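Local coordinates for protein putative rubredoxin reductase (Rhodopseudomonas palustris, PDB 3FG2) that probably carries electrons from NADH through its bound FAD to a ferredoxin that serves the cytochrome P450 CYP199A2, at residues G345-E349 with R350-A354; K385-T388 with P389-A393. One frame throughout, in Å; residues are numbered along the deposited sequence.

Overall arrangement
Both contacts are local, in the C-terminal reductase region: contact 1 a beta turn, contact 2 a helix start. Contact 1 is the hairpin corner that leads from strand 340-344 into strand 351-358. Contact 2 lies later in the chain, where a loop enters the short helix 389-393. Their centres are about 16 Å apart and their nearest atoms about 5 Å apart, so they do not touch. The same two strands connect them. Contact 1 joins one strand to the next, and the helix of contact 2 packs its Pro389 and Ala392 on both. Arg344 reaches both: its backbone bonds to Ser353, and its side chain weakly to Ala392 O. Both contacts lie away from the FAD-binding residues.

Contact 1: residues G345-E349 with R350-A354; sequences GSVAE and RSFSA
Arg350 N donates to Val347 O at 2.9 Å and closes a type I beta turn. The donor stands above the carbonyl plane, 66° out of it. Two more backbone bonds follow at the base of the hairpin. Ser346 N gives to Ser351 O at 3.0 Å, and Ser351 N returns a bond to Ser346 O at 3.2 Å. Arg350 has left-handed backbone angles, and with Ser351 it faces Ser346 as a G1 beta bulge. Ser346, just before the turn, adds a side-chain bond: its OG accepts from Glu349 N at 3.0 Å, an ST motif. At Gly345 a CB would clash with Ser351 O and Phe352 CA.

The Phe352 ring lies against Val347. The CG of Phe352 lies between the backbone N and the carbonyl carbon (chi1 71°), which sets CD2 3.5 Å from Val347 CA. Val347 CG2 sits over the centre of one ring face, 4.0 Å from the centroid, in a CH-pi contact. CG2 lies 10° off the ring normal. With an alanine in place of Phe352, Val347 CG2 would probably face a gap and Tyr189 would lose this edge-to-face partner.

Ser351 OG bonds to Asn369 O, and Asn369 ND2 donates to Arg350 O. Strand 351-358 runs antiparallel between strands 340-344 and 361-368. Phe352 touches Ile343 on the first and Val368 on the second. Helix 184-196 packs against the hairpin, with Ile186 touching Phe352 and Tyr189 meeting its ring edge-to-face.

Contact 2: residues K385-T388 with P389-A393; sequences KSVT and PEQAA
Thr388 OG1 accepts from Gln391 N at 3.0 Å. This is an N-cap: Thr388 sits right before helix 389-393, and its side chain caps a backbone N-H in the first turn. OG1 lies between the backbone N and the carbonyl carbon of its own residue (chi1 77°), and from there it reaches over the helix start. The same hydroxyl gives a weak bond to Glu390 OE1 at 3.3 Å. The Glu390 chain bends at chi2 (69°) and brings its carboxylate back to the threonine. A negative group at the start of a helix is likely to be favoured by the helix dipole.

The backbone of Thr388 also begins the helical bonding. Its carbonyl O takes Ala392 N at 2.9 Å. Pro389, the first helix residue, has no N-H to satisfy.

Gln391 CG approaches Thr388 OG1 roughly opposite Glu390 OE1. CG comes within 3.0 Å of Thr388 OG1. Val387 CG1 lies against Gln391 CB at 3.4 Å, so the aliphatic part of this side chain touches both Val387 and Thr388. A looser apolar contact, 4.5 Å, runs from Val387 CG1 to Ala392 CB.

Farther out, Phe376 and Ile380 of helix 371-380 touch Val387, and Phe397 touches both Val387 and Gln391. Pro389 and Ala392 rest on Val342 and Tyr357, which places the short helix on strands 340-344 and 351-358. The loop before it is fixed twice: Ser386 OG bonds to Leu362 N, and Val387 O to the hydroxyl OH of Tyr357.

Contact 1: residues G345-E349 with R350-A354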
loop_
_atom_site.group_PDB
_atom_site.type_symbol
_atom_site.label_atom_id
_atom_site.label_comp_id
_atom_site.label_asym_id
_atom_site.label_seq_id
_atom_site.Cartn_x
_atom_site.Cartn_y
_atom_site.Cartn_z
ATOM N N GLY A 345 12.902 -14.156 20.090
ATOM C CA GLY A 345 13.436 -15.064 19.097
ATOM C C GLY A 345 14.888 -14.729 18.829
ATOM O O GLY A 345 15.568 -14.176 19.691
ATOM N N SER A 346 15.364 -15.038 17.628
ATOM C CA SER A 346 16.759 -14.778 17.284
ATOM C C SER A 346 16.968 -14.161 15.915
ATOM O O SER A 346 16.491 -14.683 14.909
ATOM C CB SER A 346 17.568 -16.072 17.357
ATOM O OG SER A 346 18.833 -15.895 16.740
ATOM N N VAL A 347 17.707 -13.058 15.886
ATOM C CA VAL A 347 18.004 -12.375 14.638
ATOM C C VAL A 347 18.920 -13.273 13.815
ATOM O O VAL A 347 18.748 -13.411 12.598
ATOM C CB VAL A 347 18.711 -11.034 14.896
ATOM C CG1 VAL A 347 18.982 -10.322 13.581
ATOM C CG2 VAL A 347 17.854 -10.171 15.795
ATOM N N ALA A 348 19.882 -13.896 14.492
ATOM C CA ALA A 348 20.829 -14.793 13.830
ATOM C C ALA A 348 20.110 -15.956 13.163
ATOM O O ALA A 348 20.462 -16.352 12.053
ATOM C CB ALA A 348 21.850 -15.321 14.837
ATOM N N GLU A 349 19.102 -16.493 13.843
ATOM C CA GLU A 349 18.327 -17.609 13.318
ATOM C C GLU A 349 17.343 -17.173 12.235
ATOM O O GLU A 349 16.642 -18.001 11.658
ATOM C CB GLU A 349 17.564 -18.296 14.450
ATOM C CG GLU A 349 18.459 -18.868 15.530
ATOM C CD GLU A 349 19.476 -19.839 14.968
ATOM O OE1 GLU A 349 19.061 -20.879 14.410
ATOM O OE2 GLU A 349 20.688 -19.558 15.077
ATOM N N ARG A 350 17.292 -15.873 11.965
ATOM C CA ARG A 350 16.391 -15.335 10.946
ATOM C C ARG A 350 14.914 -15.571 11.244
ATOM O O ARG A 350 14.108 -15.759 10.336
ATOM C CB ARG A 350 16.715 -15.920 9.575
ATOM C CG ARG A 350 18.086 -15.570 9.045
ATOM C CD ARG A 350 18.158 -15.916 7.574
ATOM N NE ARG A 350 19.500 -16.314 7.166
ATOM C CZ ARG A 350 20.130 -17.401 7.611
ATOM N NH1 ARG A 350 19.541 -18.209 8.485
ATOM N NH2 ARG A 350 21.349 -17.687 7.169
ATOM N N SER A 351 14.572 -15.582 12.525
ATOM C CA SER A 351 13.192 -15.744 12.948
ATOM C C SER A 351 13.088 -15.063 14.296
ATOM O O SER A 351 13.596 -15.566 15.301
ATOM C CB SER A 351 12.806 -17.210 13.086
ATOM O OG SER A 351 11.459 -17.311 13.511
ATOM N N PHE A 352 12.436 -13.908 14.312
ATOM C CA PHE A 352 12.301 -13.154 15.542
ATOM C C PHE A 352 11.242 -12.086 15.345
ATOM O O PHE A 352 10.750 -11.874 14.231
ATOM C CB PHE A 352 13.634 -12.481 15.875
ATOM C CG PHE A 352 13.979 -11.352 14.947
ATOM C CD1 PHE A 352 13.529 -10.060 15.204
ATOM C CD2 PHE A 352 14.694 -11.590 13.779
ATOM C CE1 PHE A 352 13.781 -9.028 14.314
ATOM C CE2 PHE A 352 14.954 -10.562 12.875
ATOM C CZ PHE A 352 14.497 -9.279 13.142
ATOM N N SER A 353 10.913 -11.401 16.429
ATOM C CA SER A 353 9.927 -10.337 16.384
ATOM C C SER A 353 10.391 -9.165 17.244
ATOM O O SER A 353 11.120 -9.338 18.229
ATOM C CB SER A 353 8.567 -10.839 16.892
ATOM O OG SER A 353 8.049 -11.866 16.062
ATOM N N ALA A 354 9.985 -7.969 16.853
ATOM C CA ALA A 354 10.323 -6.789 17.618
ATOM C C ALA A 354 9.022 -6.343 18.275
ATOM O O ALA A 354 8.090 -5.894 17.594
ATOM C CB ALA A 354 10.859 -5.700 16.705
#

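Contact 2: residues K385-T388 with P389-A393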
loop_
_atom_site.group_PDB
_atom_site.type_symbol
_atom_site.label_atom_id
_atom_site.label_comp_id
_atom_site.label_asym_id
_atom_site.label_seq_id
_atom_site.Cartn_x
_atom_site.Cartn_y
_atom_site.Cartn_z
ATOM N N LYS A 385 -5.179 -5.338 24.789
ATOM C CA LYS A 385 -4.482 -6.020 25.879
ATOM C C LYS A 385 -2.997 -5.944 25.613
ATOM O O LYS A 385 -2.575 -5.622 24.504
ATOM C CB LYS A 385 -4.906 -7.487 25.983
ATOM C CG LYS A 385 -6.402 -7.688 26.167
ATOM C CD LYS A 385 -6.734 -8.995 26.900
ATOM C CE LYS A 385 -6.168 -10.230 26.201
ATOM N NZ LYS A 385 -6.588 -11.491 26.883
ATOM N N SER A 386 -2.191 -6.253 26.615
ATOM C CA SER A 386 -0.757 -6.162 26.431
ATOM C C SER A 386 -0.000 -7.290 27.102
ATOM O O SER A 386 -0.581 -8.120 27.798
ATOM C CB SER A 386 -0.265 -4.823 26.980
ATOM O OG SER A 386 1.103 -4.591 26.688
ATOM N N VAL A 387 1.305 -7.313 26.864
ATOM C CA VAL A 387 2.199 -8.288 27.461
ATOM C C VAL A 387 3.414 -7.469 27.837
ATOM O O VAL A 387 3.807 -6.578 27.088
ATOM C CB VAL A 387 2.576 -9.402 26.460
ATOM C CG1 VAL A 387 3.918 -9.991 26.810
ATOM C CG2 VAL A 387 1.522 -10.505 26.511
ATOM N N THR A 388 4.006 -7.744 28.991
ATOM C CA THR A 388 5.160 -6.967 29.419
ATOM C C THR A 388 6.382 -7.254 28.561
ATOM O O THR A 388 6.476 -8.312 27.940
ATOM C CB THR A 388 5.523 -7.248 30.891
ATOM O OG1 THR A 388 6.209 -8.503 30.986
ATOM C CG2 THR A 388 4.257 -7.274 31.752
ATOM N N PRO A 389 7.330 -6.303 28.507
ATOM C CA PRO A 389 8.571 -6.429 27.731
ATOM C C PRO A 389 9.348 -7.641 28.220
ATOM O O PRO A 389 10.035 -8.313 27.453
ATOM C CB PRO A 389 9.309 -5.127 28.044
ATOM C CG PRO A 389 8.193 -4.153 28.284
ATOM C CD PRO A 389 7.232 -4.966 29.123
ATOM N N GLU A 390 9.230 -7.905 29.518
ATOM C CA GLU A 390 9.907 -9.031 30.144
ATOM C C GLU A 390 9.326 -10.336 29.605
ATOM O O GLU A 390 10.054 -11.274 29.289
ATOM C CB GLU A 390 9.732 -8.971 31.667
ATOM C CG GLU A 390 10.350 -7.743 32.359
ATOM C CD GLU A 390 9.642 -6.425 32.043
ATOM O OE1 GLU A 390 8.395 -6.359 32.159
ATOM O OE2 GLU A 390 10.339 -5.443 31.697
ATOM N N GLN A 391 8.006 -10.387 29.495
ATOM C CA GLN A 391 7.332 -11.575 28.995
ATOM C C GLN A 391 7.594 -11.810 27.505
ATOM O O GLN A 391 7.765 -12.946 27.061
ATOM C CB GLN A 391 5.830 -11.447 29.240
ATOM C CG GLN A 391 5.458 -11.430 30.708
ATOM C CD GLN A 391 3.991 -11.128 30.941
ATOM O OE1 GLN A 391 3.440 -11.471 31.986
ATOM N NE2 GLN A 391 3.353 -10.475 29.979
ATOM N N ALA A 392 7.624 -10.727 26.739
ATOM C CA ALA A 392 7.852 -10.802 25.304
ATOM C C ALA A 392 9.180 -11.457 24.970
ATOM O O ALA A 392 9.276 -12.222 24.016
ATOM C CB ALA A 392 7.799 -9.405 24.695
ATOM N N ALA A 393 10.203 -11.153 25.757
ATOM C CA ALA A 393 11.525 -11.701 25.513
ATOM C C ALA A 393 11.673 -13.132 25.994
ATOM O O ALA A 393 12.531 -13.863 25.511
ATOM C CB ALA A 393 12.576 -10.824 26.173
#